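Local structure of DNA mismatch repair protein MUTS (1EWQ) at a contact of chain A with DNA and the interface of chains A and B. The protein recognises mismatched and unpaired bases in duplex DNA to initiate mismatch repair, and has a weak ATPase activity. Coordinates in Å, arbitrary orientation; residue numbers count along the deposited sequence, not the author numbering. Chains: chain A/B, DNA mismatch repair protein MUTS.

Contact 1: a contact of chain A with DNA. Residues chain A 16, 37, 97, 101, 106-108, 110. With nucleotides of chain C.
OP1 of the DC14 phosphate is the best-held polar atom here, gripped by one hydrogen bond and one salt bridge. The backbone N-H of A:Val108 points almost straight at it, with N to OP1 2.8 Å and 173° at the hydrogen. From another side comes the guanidinium of A:Arg110, whose chain, extended from CG to NE, brings NH2 to 3.6 Å from OP1 of DC14; this is a salt bridge at longer range, and its charge would probably steady the phosphate. Carbon also lines the group: CG2 of A:Val108, anti to its own carbonyl carbon, lies against OP1, while A:Leu107, with CG anti to the backbone N (chi1 -158°), lays CD1 along C5' of the DC14 deoxyribose at 3.9 Å. CD2 of A:Leu16, from helix 15-26, meets C4' of the DC14 sugar at 3.9 Å. One nucleotide back, A:Gln97, its chain extended beyond CG, reaches the DG13 phosphate tip first, NE2 donating to OP1 at 3.1 Å with the acceptor in the amide plane. Its other end is fixed by a second-shell bond, A:Gly37 N to A:Gln97 OE1 at 3.0 Å, the donor standing above the carbonyl plane; this sets which way the amide faces. The methyl of A:Ala101 abuts OP2 of DG13. Since the grip falls on phosphates and sugars of paired nucleotides, the patch would be largely indifferent to sequence, and probably helps MutS domain I hold the heteroduplex.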
ATOM      1  N   LEU A  16     -15.181  31.913  17.755  1.00 58.79           N
ATOM      2  CA  LEU A  16     -15.301  30.621  17.076  1.00 57.96           C
ATOM      3  C   LEU A  16     -14.097  29.733  17.373  1.00 57.44           C
ATOM      4  O   LEU A  16     -14.250  28.569  17.753  1.00 57.15           O
ATOM      5  CB  LEU A  16     -15.423  30.808  15.558  1.00 57.49           C
ATOM      6  CG  LEU A  16     -15.591  29.523  14.733  1.00 57.23           C
ATOM      7  CD1 LEU A  16     -16.907  28.853  15.098  1.00 56.85           C
ATOM      8  CD2 LEU A  16     -15.556  29.842  13.239  1.00 56.96           C
ATOM      9  N   GLY A  37     -21.109  25.825   9.344  1.00 37.81           N
ATOM     10  CA  GLY A  37     -21.870  25.940   8.114  1.00 37.77           C
ATOM     11  C   GLY A  37     -21.870  24.608   7.378  1.00 37.70           C
ATOM     12  O   GLY A  37     -22.100  23.560   7.985  1.00 37.46           O
ATOM     13  N   GLN A  97     -23.125  21.352  14.718  1.00 49.00           N
ATOM     14  CA  GLN A  97     -23.901  22.468  15.221  1.00 50.50           C
ATOM     15  C   GLN A  97     -25.183  21.832  15.746  1.00 51.68           C
ATOM     16  O   GLN A  97     -25.991  21.309  14.984  1.00 51.62           O
ATOM     17  CB  GLN A  97     -24.183  23.466  14.092  1.00 50.14           C
ATOM     18  CG  GLN A  97     -22.920  24.174  13.614  1.00 49.93           C
ATOM     19  CD  GLN A  97     -23.157  25.127  12.460  1.00 49.78           C
ATOM     20  OE1 GLN A  97     -22.281  25.914  12.106  1.00 49.40           O
ATOM     21  NE2 GLN A  97     -24.340  25.056  11.861  1.00 49.73           N
ATOM     22  N   ALA A 101     -29.057  27.672  13.476  1.00 63.43           N
ATOM     23  CA  ALA A 101     -28.551  29.041  13.450  1.00 64.29           C
ATOM     24  C   ALA A 101     -29.667  30.070  13.582  1.00 64.95           C
ATOM     25  O   ALA A 101     -29.472  31.133  14.174  1.00 64.95           O
ATOM     26  CB  ALA A 101     -27.765  29.285  12.164  1.00 64.13           C
ATOM     27  N   GLY A 106     -25.928  34.226  19.740  1.00 65.44           N
ATOM     28  CA  GLY A 106     -24.639  34.568  19.178  1.00 64.61           C
ATOM     29  C   GLY A 106     -24.013  33.375  18.487  1.00 63.91           C
ATOM     30  O   GLY A 106     -24.445  32.974  17.404  1.00 63.93           O
ATOM     31  N   LEU A 107     -23.002  32.802  19.130  1.00 63.02           N
ATOM     32  CA  LEU A 107     -22.283  31.657  18.590  1.00 62.30           C
ATOM     33  C   LEU A 107     -23.152  30.397  18.603  1.00 61.69           C
ATOM     34  O   LEU A 107     -23.747  30.058  19.624  1.00 61.71           O
ATOM     35  CB  LEU A 107     -21.006  31.443  19.408  1.00 62.16           C
ATOM     36  CG  LEU A 107     -19.858  30.664  18.767  1.00 62.22           C
ATOM     37  CD1 LEU A 107     -19.500  31.277  17.418  1.00 62.05           C
ATOM     38  CD2 LEU A 107     -18.654  30.687  19.703  1.00 62.00           C
ATOM     39  N   VAL A 108     -23.234  29.712  17.465  1.00 60.93           N
ATOM     40  CA  VAL A 108     -24.037  28.495  17.371  1.00 60.22           C
ATOM     41  C   VAL A 108     -23.516  27.419  18.324  1.00 59.69           C
ATOM     42  O   VAL A 108     -22.306  27.292  18.529  1.00 59.39           O
ATOM     43  CB  VAL A 108     -24.035  27.927  15.931  1.00 60.21           C
ATOM     44  CG1 VAL A 108     -24.829  26.628  15.878  1.00 60.08           C
ATOM     45  CG2 VAL A 108     -24.630  28.944  14.970  1.00 60.09           C
ATOM     46  N   ARG A 110     -22.113  24.180  19.522  1.00 55.95           N
ATOM     47  CA  ARG A 110     -21.329  23.118  18.905  1.00 54.66           C
ATOM     48  C   ARG A 110     -20.744  22.182  19.950  1.00 53.64           C
ATOM     49  O   ARG A 110     -20.132  22.615  20.931  1.00 53.26           O
ATOM     50  CB  ARG A 110     -20.220  23.707  18.034  1.00 54.73           C
ATOM     51  CG  ARG A 110     -20.793  24.466  16.866  1.00 55.01           C
ATOM     52  CD  ARG A 110     -19.756  25.140  15.995  1.00 55.34           C
ATOM     53  NE  ARG A 110     -20.427  26.094  15.121  1.00 55.67           N
ATOM     54  CZ  ARG A 110     -19.820  26.861  14.227  1.00 55.76           C
ATOM     55  NH1 ARG A 110     -18.506  26.792  14.075  1.00 56.18           N
ATOM     56  NH2 ARG A 110     -20.531  27.701  13.488  1.00 55.41           N
TER
ATOM     57  P    DC C  12     -26.688  29.200   2.493  1.00 44.26           P
ATOM     58  OP1  DC C  12     -27.504  27.972   2.370  1.00 44.20           O
ATOM     59  OP2  DC C  12     -27.350  30.533   2.465  1.00 44.28           O
ATOM     60  O5'  DC C  12     -25.833  29.067   3.828  1.00 44.21           O
ATOM     61  C5'  DC C  12     -25.274  27.808   4.189  1.00 44.42           C
ATOM     62  C4'  DC C  12     -24.430  27.936   5.432  1.00 44.44           C
ATOM     63  O4'  DC C  12     -23.242  28.710   5.146  1.00 44.39           O
ATOM     64  C3'  DC C  12     -25.104  28.607   6.624  1.00 44.87           C
ATOM     65  O3'  DC C  12     -24.700  27.913   7.806  1.00 45.69           O
ATOM     66  C2'  DC C  12     -24.557  30.026   6.588  1.00 44.60           C
ATOM     67  C1'  DC C  12     -23.162  29.849   5.991  1.00 43.97           C
ATOM     68  N1   DC C  12     -22.695  30.967   5.151  1.00 43.30           N
ATOM     69  C2   DC C  12     -21.322  31.256   5.102  1.00 43.00           C
ATOM     70  O2   DC C  12     -20.547  30.628   5.833  1.00 43.18           O
ATOM     71  N3   DC C  12     -20.878  32.219   4.261  1.00 42.57           N
ATOM     72  C4   DC C  12     -21.744  32.899   3.510  1.00 42.55           C
ATOM     73  N4   DC C  12     -21.257  33.826   2.686  1.00 42.25           N
ATOM     74  C5   DC C  12     -23.151  32.658   3.572  1.00 42.67           C
ATOM     75  C6   DC C  12     -23.579  31.692   4.400  1.00 43.08           C
ATOM     76  P    DG C  13     -25.530  28.087   9.171  1.00 46.67           P
ATOM     77  OP1  DG C  13     -25.862  26.722   9.669  1.00 46.41           O
ATOM     78  OP2  DG C  13     -26.616  29.086   8.956  1.00 46.00           O
ATOM     79  O5'  DG C  13     -24.435  28.723  10.128  1.00 46.00           O
ATOM     80  C5'  DG C  13     -23.457  29.565   9.555  1.00 46.30           C
ATOM     81  C4'  DG C  13     -22.360  29.874  10.539  1.00 46.15           C
ATOM     82  O4'  DG C  13     -21.410  30.674   9.804  1.00 46.38           O
ATOM     83  C3'  DG C  13     -22.793  30.729  11.724  1.00 46.15           C
ATOM     84  O3'  DG C  13     -21.954  30.438  12.841  1.00 46.22           O
ATOM     85  C2'  DG C  13     -22.622  32.150  11.214  1.00 46.15           C
ATOM     86  C1'  DG C  13     -21.511  32.045  10.168  1.00 45.89           C
ATOM     87  N9   DG C  13     -21.773  32.808   8.946  1.00 45.13           N
ATOM     88  C8   DG C  13     -22.998  33.077   8.385  1.00 44.84           C
ATOM     89  N7   DG C  13     -22.919  33.800   7.301  1.00 44.39           N
ATOM     90  C5   DG C  13     -21.560  34.022   7.132  1.00 44.31           C
ATOM     91  C6   DG C  13     -20.861  34.751   6.129  1.00 43.93           C
ATOM     92  O6   DG C  13     -21.323  35.379   5.168  1.00 43.69           O
ATOM     93  N1   DG C  13     -19.487  34.706   6.333  1.00 43.64           N
ATOM     94  C2   DG C  13     -18.863  34.055   7.370  1.00 43.86           C
ATOM     95  N2   DG C  13     -17.525  34.128   7.406  1.00 43.97           N
ATOM     96  N3   DG C  13     -19.501  33.382   8.308  1.00 44.27           N
ATOM     97  C4   DG C  13     -20.836  33.407   8.132  1.00 44.55           C
ATOM     98  P    DC C  14     -21.900  31.445  14.090  1.00 46.64           P
ATOM     99  OP1  DC C  14     -21.633  30.629  15.304  1.00 46.19           O
ATOM    100  OP2  DC C  14     -23.096  32.328  14.048  1.00 46.35           O
ATOM    101  O5'  DC C  14     -20.582  32.292  13.801  1.00 46.67           O
ATOM    102  C5'  DC C  14     -19.343  31.622  13.573  1.00 46.87           C
ATOM    103  C4'  DC C  14     -18.257  32.608  13.216  1.00 46.96           C
ATOM    104  O4'  DC C  14     -18.584  33.287  11.978  1.00 46.85           O
ATOM    105  C3'  DC C  14     -18.015  33.705  14.252  1.00 47.32           C
ATOM    106  O3'  DC C  14     -16.607  33.936  14.362  1.00 48.00           O
ATOM    107  C2'  DC C  14     -18.718  34.912  13.654  1.00 47.03           C
ATOM    108  C1'  DC C  14     -18.498  34.694  12.165  1.00 46.53           C
ATOM    109  N1   DC C  14     -19.473  35.345  11.259  1.00 45.68           N
ATOM    110  C2   DC C  14     -19.001  36.256  10.292  1.00 45.17           C
ATOM    111  O2   DC C  14     -17.787  36.520  10.252  1.00 44.93           O
ATOM    112  N3   DC C  14     -19.879  36.825   9.433  1.00 44.56           N
ATOM    113  C4   DC C  14     -21.176  36.527   9.514  1.00 44.76           C
ATOM    114  N4   DC C  14     -22.004  37.096   8.632  1.00 44.60           N
ATOM    115  C5   DC C  14     -21.687  35.626  10.501  1.00 44.99           C
ATOM    116  C6   DC C  14     -20.809  35.063  11.343  1.00 45.28           C
TER

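Contact 2: the interface of chains A and B. Residues chain A 446, 467-470; chain B 466-470, 474.
Two copies of one threonine, A:Thr469 and B:Thr469, cross at about a right angle where the chains meet. Each has its methyl anti to the backbone N and its hydroxyl beside that N, yet the two hydroxyls play different parts. OG1 of B:Thr469 (chi1 -49°) turns towards chain A and accepts the backbone N-H of A:Thr469, N to OG1 2.9 Å. OG1 of B:Thr469 also donates to OE1 of B:Gln474 at 2.9 Å, from above the amide's carbonyl plane, so a donor and an acceptor together fix its rotation. B:Gln474, extended beyond CG, thus acts as a second-shell residue. The return bond is backbone to backbone: B:Thr469 N reaches A:Thr469 O at 3.1 Å, in the carbonyl plane and on a lone pair. CG2 of A:Thr469 points away towards the B:Val467 carbonyl, whereas CG2 of B:Thr469 crosses obliquely to the rim of the A:Phe446 ring, 4.0 Å from CE2. That ring presents its tip to the other chain, CZ of A:Phe446 lying 3.5 Å from the B:Thr469 carbonyl O, while CB of A:Gln468 covers the centre of one face and probably helps hold it in place. A water links A:Leu470 O, 2.7 Å away, to B:Val467 O. The site joins the ends of strand 465-469 from both chains, each followed by a turn into strand 473-477, at a tip of the fold reached through the long helices 406-433 and 479-511.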
ATOM      1  N   PHE A 446     -31.137  37.338  -5.561  1.00 36.30           N
ATOM      2  CA  PHE A 446     -32.106  38.422  -5.693  1.00 35.78           C
ATOM      3  C   PHE A 446     -33.565  38.002  -5.546  1.00 35.21           C
ATOM      4  O   PHE A 446     -34.444  38.856  -5.470  1.00 35.41           O
ATOM      5  CB  PHE A 446     -31.914  39.149  -7.037  1.00 35.88           C
ATOM      6  CG  PHE A 446     -30.566  39.815  -7.185  1.00 36.27           C
ATOM      7  CD1 PHE A 446     -29.474  39.113  -7.693  1.00 36.33           C
ATOM      8  CD2 PHE A 446     -30.384  41.139  -6.789  1.00 36.25           C
ATOM      9  CE1 PHE A 446     -28.216  39.722  -7.805  1.00 36.60           C
ATOM     10  CE2 PHE A 446     -29.132  41.760  -6.895  1.00 36.61           C
ATOM     11  CZ  PHE A 446     -28.045  41.052  -7.403  1.00 36.60           C
ATOM     12  N   VAL A 467     -33.481  46.018  -9.902  1.00 37.20           N
ATOM     13  CA  VAL A 467     -32.967  45.127  -8.866  1.00 37.17           C
ATOM     14  C   VAL A 467     -31.568  44.601  -9.180  1.00 36.92           C
ATOM     15  O   VAL A 467     -30.689  44.566  -8.308  1.00 37.14           O
ATOM     16  CB  VAL A 467     -33.930  43.928  -8.642  1.00 37.33           C
ATOM     17  CG1 VAL A 467     -33.256  42.857  -7.806  1.00 37.36           C
ATOM     18  CG2 VAL A 467     -35.185  44.408  -7.934  1.00 37.48           C
ATOM     19  N   GLN A 468     -31.359  44.195 -10.425  1.00 36.37           N
ATOM     20  CA  GLN A 468     -30.063  43.666 -10.820  1.00 35.69           C
ATOM     21  C   GLN A 468     -29.729  44.084 -12.240  1.00 35.32           C
ATOM     22  O   GLN A 468     -30.554  43.941 -13.151  1.00 35.00           O
ATOM     23  CB  GLN A 468     -30.057  42.132 -10.720  1.00 35.59           C
ATOM     24  CG  GLN A 468     -28.713  41.493 -11.081  1.00 35.81           C
ATOM     25  CD  GLN A 468     -28.773  39.968 -11.196  1.00 35.95           C
ATOM     26  OE1 GLN A 468     -27.744  39.309 -11.358  1.00 36.04           O
ATOM     27  NE2 GLN A 468     -29.976  39.408 -11.122  1.00 35.46           N
ATOM     28  N   THR A 469     -28.522  44.608 -12.418  1.00 34.86           N
ATOM     29  CA  THR A 469     -28.060  45.033 -13.726  1.00 34.86           C
ATOM     30  C   THR A 469     -27.076  43.992 -14.243  1.00 34.97           C
ATOM     31  O   THR A 469     -26.177  43.552 -13.521  1.00 34.66           O
ATOM     32  CB  THR A 469     -27.330  46.403 -13.671  1.00 35.34           C
ATOM     33  OG1 THR A 469     -28.234  47.425 -13.222  1.00 35.46           O
ATOM     34  CG2 THR A 469     -26.796  46.774 -15.057  1.00 35.51           C
ATOM     35  N   LEU A 470     -27.257  43.586 -15.491  1.00 34.86           N
ATOM     36  CA  LEU A 470     -26.362  42.611 -16.089  1.00 35.30           C
ATOM     37  C   LEU A 470     -25.762  43.198 -17.354  1.00 35.31           C
ATOM     38  O   LEU A 470     -26.057  44.334 -17.722  1.00 35.25           O
ATOM     39  CB  LEU A 470     -27.106  41.303 -16.395  1.00 35.01           C
ATOM     40  CG  LEU A 470     -27.648  40.597 -15.149  1.00 35.16           C
ATOM     41  CD1 LEU A 470     -29.156  40.804 -15.053  1.00 35.27           C
ATOM     42  CD2 LEU A 470     -27.322  39.118 -15.210  1.00 35.23           C
TER
ATOM     43  N   PRO B 466     -24.070  52.122 -14.087  1.00 53.55           N
ATOM     44  CA  PRO B 466     -23.979  50.795 -13.475  1.00 53.09           C
ATOM     45  C   PRO B 466     -23.762  49.775 -14.582  1.00 52.72           C
ATOM     46  O   PRO B 466     -24.274  49.942 -15.687  1.00 52.65           O
ATOM     47  CB  PRO B 466     -25.337  50.639 -12.802  1.00 53.29           C
ATOM     48  CG  PRO B 466     -26.245  51.348 -13.762  1.00 53.54           C
ATOM     49  CD  PRO B 466     -25.458  52.619 -14.056  1.00 53.56           C
ATOM     50  N   VAL B 467     -23.005  48.723 -14.288  1.00 52.34           N
ATOM     51  CA  VAL B 467     -22.725  47.688 -15.277  1.00 51.67           C
ATOM     52  C   VAL B 467     -22.954  46.286 -14.724  1.00 51.18           C
ATOM     53  O   VAL B 467     -23.188  45.341 -15.484  1.00 51.03           O
ATOM     54  CB  VAL B 467     -21.269  47.790 -15.775  1.00 51.89           C
ATOM     55  CG1 VAL B 467     -21.048  46.817 -16.926  1.00 52.14           C
ATOM     56  CG2 VAL B 467     -20.971  49.217 -16.210  1.00 51.98           C
ATOM     57  N   GLN B 468     -22.879  46.149 -13.403  1.00 50.69           N
ATOM     58  CA  GLN B 468     -23.083  44.854 -12.769  1.00 50.46           C
ATOM     59  C   GLN B 468     -23.520  45.013 -11.320  1.00 50.46           C
ATOM     60  O   GLN B 468     -22.952  45.811 -10.569  1.00 50.43           O
ATOM     61  CB  GLN B 468     -21.802  44.019 -12.838  1.00 50.24           C
ATOM     62  CG  GLN B 468     -21.907  42.681 -12.130  1.00 50.41           C
ATOM     63  CD  GLN B 468     -20.647  41.841 -12.252  1.00 50.50           C
ATOM     64  OE1 GLN B 468     -19.535  42.323 -12.013  1.00 50.22           O
ATOM     65  NE2 GLN B 468     -20.816  40.574 -12.616  1.00 50.43           N
ATOM     66  N   THR B 469     -24.541  44.251 -10.935  1.00 50.29           N
ATOM     67  CA  THR B 469     -25.066  44.304  -9.580  1.00 50.11           C
ATOM     68  C   THR B 469     -24.868  42.976  -8.863  1.00 50.29           C
ATOM     69  O   THR B 469     -25.236  41.915  -9.377  1.00 50.16           O
ATOM     70  CB  THR B 469     -26.576  44.632  -9.567  1.00 49.83           C
ATOM     71  OG1 THR B 469     -26.835  45.771 -10.398  1.00 49.57           O
ATOM     72  CG2 THR B 469     -27.032  44.934  -8.145  1.00 49.56           C
ATOM     73  N   LEU B 470     -24.286  43.047  -7.672  1.00 50.61           N
ATOM     74  CA  LEU B 470     -24.045  41.862  -6.868  1.00 51.17           C
ATOM     75  C   LEU B 470     -24.901  41.893  -5.612  1.00 51.44           C
ATOM     76  O   LEU B 470     -25.658  42.830  -5.381  1.00 51.21           O
ATOM     77  CB  LEU B 470     -22.567  41.761  -6.476  1.00 51.39           C
ATOM     78  CG  LEU B 470     -21.533  41.501  -7.581  1.00 51.65           C
ATOM     79  CD1 LEU B 470     -21.394  42.721  -8.480  1.00 51.67           C
ATOM     80  CD2 LEU B 470     -20.195  41.178  -6.939  1.00 51.91           C
ATOM     81  N   GLN B 474     -22.572  47.126  -6.086  1.00 51.85           N
ATOM     82  CA  GLN B 474     -22.788  47.340  -7.503  1.00 51.65           C
ATOM     83  C   GLN B 474     -21.555  47.995  -8.109  1.00 51.33           C
ATOM     84  O   GLN B 474     -20.860  48.772  -7.449  1.00 51.16           O
ATOM     85  CB  GLN B 474     -24.021  48.225  -7.692  1.00 51.61           C
ATOM     86  CG  GLN B 474     -24.769  48.008  -8.985  1.00 51.64           C
ATOM     87  CD  GLN B 474     -26.101  48.727  -8.998  1.00 51.81           C
ATOM     88  OE1 GLN B 474     -26.865  48.624  -9.954  1.00 52.08           O
ATOM     89  NE2 GLN B 474     -26.388  49.466  -7.929  1.00 52.00           N
TER
HETATM   90  O   HOH W   1     -24.124  46.074 -18.262  1.00 33.79           O

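Contact 3: the interface of chains A and B. Residues chain A 640, 643-644, 646-647, 650-651; chain B 742, 745-748, 751.
Apolar packing carries most of this patch of the interface, in which one face of helix 638-652 of chain A receives a short loop of chain B. A:Leu650, with CG anti to the carbonyl carbon (chi1 -68°), sends CD1 obliquely across B:Leu747, meeting its CD1 at a tight 3.3 Å. CD1 of A:Leu650 also rests on the proline ring, 3.7 Å from CD of B:Pro748. The other branch of B:Leu747, CD2, turns towards CG1 of A:Val646 at 3.5 Å, so the leucine straddles two side chains spaced one helical turn apart. Further along, the B:Ala745 methyl presses closely on CB of A:Met643, a selenomethionine whose chain bends at chi2 and chi3 and brings SE to 4.1 Å from CB of B:Ala742.

The polar part is a hydrogen bond: A:Lys651, extended beyond CG, runs alongside the loop and donates from NZ to B:Gly746 O at 2.8 Å, in the carbonyl plane and on a lone pair. CB of A:Ala647 abuts B:Gly746 O at 3.4 Å. An alanine in place of A:Lys651 would remove this bond and would probably leave the loop carbonyl less firmly held.

The receiving helix belongs to MutS domain V, the ATPase domain, and the inserted loop joins helices 738-744 and 749-761 near the C-terminus of the other subunit.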
HETATM    1  N   MSE A 640      14.880 -23.439  16.167  1.00 41.70           N
HETATM    2  CA  MSE A 640      14.310 -23.094  17.462  1.00 41.47           C
HETATM    3  C   MSE A 640      12.851 -22.655  17.383  1.00 40.55           C
HETATM    4  O   MSE A 640      12.056 -22.966  18.266  1.00 40.70           O
HETATM    5  CB  MSE A 640      15.130 -21.992  18.133  1.00 42.60           C
HETATM    6  CG  MSE A 640      14.584 -21.590  19.502  1.00 44.32           C
HETATM    7 SE   MSE A 640      15.696 -20.309  20.452  1.00 47.43          SE
HETATM    8  CE  MSE A 640      16.724 -21.566  21.475  1.00 46.22           C
HETATM    9  N   MSE A 643      10.722 -25.635  16.969  1.00 35.49           N
HETATM   10  CA  MSE A 643      10.667 -26.409  18.206  1.00 35.83           C
HETATM   11  C   MSE A 643       9.667 -25.773  19.169  1.00 35.61           C
HETATM   12  O   MSE A 643       8.976 -26.477  19.903  1.00 35.70           O
HETATM   13  CB  MSE A 643      12.047 -26.506  18.872  1.00 36.34           C
HETATM   14  CG  MSE A 643      13.033 -27.404  18.148  1.00 37.07           C
HETATM   15 SE   MSE A 643      12.402 -29.220  17.981  1.00 39.33          SE
HETATM   16  CE  MSE A 643      11.698 -29.149  16.181  1.00 38.06           C
ATOM     17  N   GLU A 644       9.590 -24.444  19.170  1.00 35.31           N
ATOM     18  CA  GLU A 644       8.641 -23.748  20.035  1.00 35.26           C
ATOM     19  C   GLU A 644       7.227 -24.145  19.623  1.00 34.86           C
ATOM     20  O   GLU A 644       6.392 -24.457  20.468  1.00 34.45           O
ATOM     21  CB  GLU A 644       8.794 -22.224  19.916  1.00 35.49           C
ATOM     22  CG  GLU A 644       9.971 -21.653  20.679  1.00 36.31           C
ATOM     23  CD  GLU A 644      10.063 -20.135  20.580  1.00 36.66           C
ATOM     24  OE1 GLU A 644      10.851 -19.541  21.335  1.00 36.93           O
ATOM     25  OE2 GLU A 644       9.358 -19.534  19.746  1.00 37.24           O
ATOM     26  N   VAL A 646       6.267 -26.842  18.071  1.00 33.31           N
ATOM     27  CA  VAL A 646       6.061 -28.242  18.425  1.00 32.75           C
ATOM     28  C   VAL A 646       5.672 -28.359  19.898  1.00 32.65           C
ATOM     29  O   VAL A 646       4.771 -29.118  20.247  1.00 32.71           O
ATOM     30  CB  VAL A 646       7.335 -29.087  18.161  1.00 32.46           C
ATOM     31  CG1 VAL A 646       7.184 -30.481  18.754  1.00 32.16           C
ATOM     32  CG2 VAL A 646       7.573 -29.197  16.662  1.00 32.52           C
ATOM     33  N   ALA A 647       6.357 -27.604  20.757  1.00 32.34           N
ATOM     34  CA  ALA A 647       6.065 -27.615  22.185  1.00 32.04           C
ATOM     35  C   ALA A 647       4.608 -27.241  22.426  1.00 31.81           C
ATOM     36  O   ALA A 647       3.901 -27.950  23.128  1.00 32.08           O
ATOM     37  CB  ALA A 647       6.979 -26.651  22.925  1.00 31.68           C
ATOM     38  N   LEU A 650       2.479 -30.153  21.531  1.00 31.27           N
ATOM     39  CA  LEU A 650       2.547 -31.271  22.472  1.00 31.78           C
ATOM     40  C   LEU A 650       1.794 -31.009  23.763  1.00 32.34           C
ATOM     41  O   LEU A 650       1.295 -31.936  24.394  1.00 32.72           O
ATOM     42  CB  LEU A 650       4.007 -31.608  22.802  1.00 31.37           C
ATOM     43  CG  LEU A 650       4.805 -32.202  21.640  1.00 31.41           C
ATOM     44  CD1 LEU A 650       6.263 -32.304  22.009  1.00 31.47           C
ATOM     45  CD2 LEU A 650       4.245 -33.562  21.288  1.00 31.45           C
ATOM     46  N   LYS A 651       1.708 -29.743  24.149  1.00 32.95           N
ATOM     47  CA  LYS A 651       1.028 -29.367  25.376  1.00 33.42           C
ATOM     48  C   LYS A 651      -0.485 -29.205  25.225  1.00 33.30           C
ATOM     49  O   LYS A 651      -1.224 -29.337  26.195  1.00 33.39           O
ATOM     50  CB  LYS A 651       1.656 -28.082  25.922  1.00 34.37           C
ATOM     51  CG  LYS A 651       3.110 -28.275  26.337  1.00 35.68           C
ATOM     52  CD  LYS A 651       3.791 -26.971  26.730  1.00 36.64           C
ATOM     53  CE  LYS A 651       5.298 -27.191  26.915  1.00 37.04           C
ATOM     54  NZ  LYS A 651       6.052 -25.904  27.036  1.00 37.23           N
TER
ATOM     55  N   ALA B 742      16.250 -27.458  21.674  1.00 46.65           N
ATOM     56  CA  ALA B 742      14.883 -27.948  21.745  1.00 47.38           C
ATOM     57  C   ALA B 742      14.429 -27.875  23.193  1.00 47.92           C
ATOM     58  O   ALA B 742      13.297 -27.486  23.491  1.00 48.16           O
ATOM     59  CB  ALA B 742      14.816 -29.385  21.240  1.00 47.38           C
ATOM     60  N   ALA B 745      13.583 -24.542  23.929  1.00 48.62           N
ATOM     61  CA  ALA B 745      12.383 -24.101  23.228  1.00 47.91           C
ATOM     62  C   ALA B 745      11.112 -24.428  24.007  1.00 47.32           C
ATOM     63  O   ALA B 745      10.025 -23.976  23.647  1.00 47.27           O
ATOM     64  CB  ALA B 745      12.330 -24.732  21.838  1.00 48.10           C
ATOM     65  N   GLY B 746      11.244 -25.216  25.070  1.00 46.68           N
ATOM     66  CA  GLY B 746      10.084 -25.556  25.875  1.00 45.83           C
ATOM     67  C   GLY B 746       9.466 -26.905  25.570  1.00 45.36           C
ATOM     68  O   GLY B 746       8.336 -27.187  25.970  1.00 45.04           O
ATOM     69  N   LEU B 747      10.209 -27.737  24.852  1.00 45.33           N
ATOM     70  CA  LEU B 747       9.752 -29.075  24.497  1.00 45.31           C
ATOM     71  C   LEU B 747       9.704 -29.886  25.799  1.00 45.34           C
ATOM     72  O   LEU B 747      10.630 -29.823  26.601  1.00 45.24           O
ATOM     73  CB  LEU B 747      10.744 -29.707  23.514  1.00 45.32           C
ATOM     74  CG  LEU B 747      10.225 -30.571  22.358  1.00 45.76           C
ATOM     75  CD1 LEU B 747       9.378 -31.704  22.898  1.00 45.83           C
ATOM     76  CD2 LEU B 747       9.408 -29.721  21.401  1.00 45.60           C
ATOM     77  N   PRO B 748       8.621 -30.649  26.029  1.00 45.47           N
ATOM     78  CA  PRO B 748       8.494 -31.455  27.251  1.00 45.43           C
ATOM     79  C   PRO B 748       9.787 -32.145  27.694  1.00 45.31           C
ATOM     80  O   PRO B 748      10.502 -32.730  26.879  1.00 45.17           O
ATOM     81  CB  PRO B 748       7.399 -32.448  26.886  1.00 45.48           C
ATOM     82  CG  PRO B 748       6.478 -31.604  26.053  1.00 45.57           C
ATOM     83  CD  PRO B 748       7.435 -30.817  25.166  1.00 45.59           C
ATOM     84  N   VAL B 751      10.261 -35.606  26.417  1.00 42.12           N
ATOM     85  CA  VAL B 751      10.674 -35.648  25.020  1.00 41.33           C
ATOM     86  C   VAL B 751      12.139 -35.268  24.873  1.00 41.23           C
ATOM     87  O   VAL B 751      12.867 -35.875  24.090  1.00 40.88           O
ATOM     88  CB  VAL B 751       9.807 -34.709  24.150  1.00 41.11           C
ATOM     89  CG1 VAL B 751      10.209 -34.831  22.693  1.00 40.61           C
ATOM     90  CG2 VAL B 751       8.330 -35.063  24.322  1.00 40.79           C
TER

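Contacts 2 and 3 both join chain A to chain B but lie at opposite ends of the dimer, the centres of their C-alpha atoms about 87 Å apart. Contact 1 lies much nearer contact 2, about 32 Å between C-alpha centres, than contact 3, about 65 Å. The three share no residues or secondary-structure elements. The subunits therefore meet both beyond the DNA and at the ATPase domains, closing a ring round the duplex. With DNA-binding and ATPase regions so far apart, any signal between them would probably have to pass through the intervening domains, a route that these local contacts alone do not show.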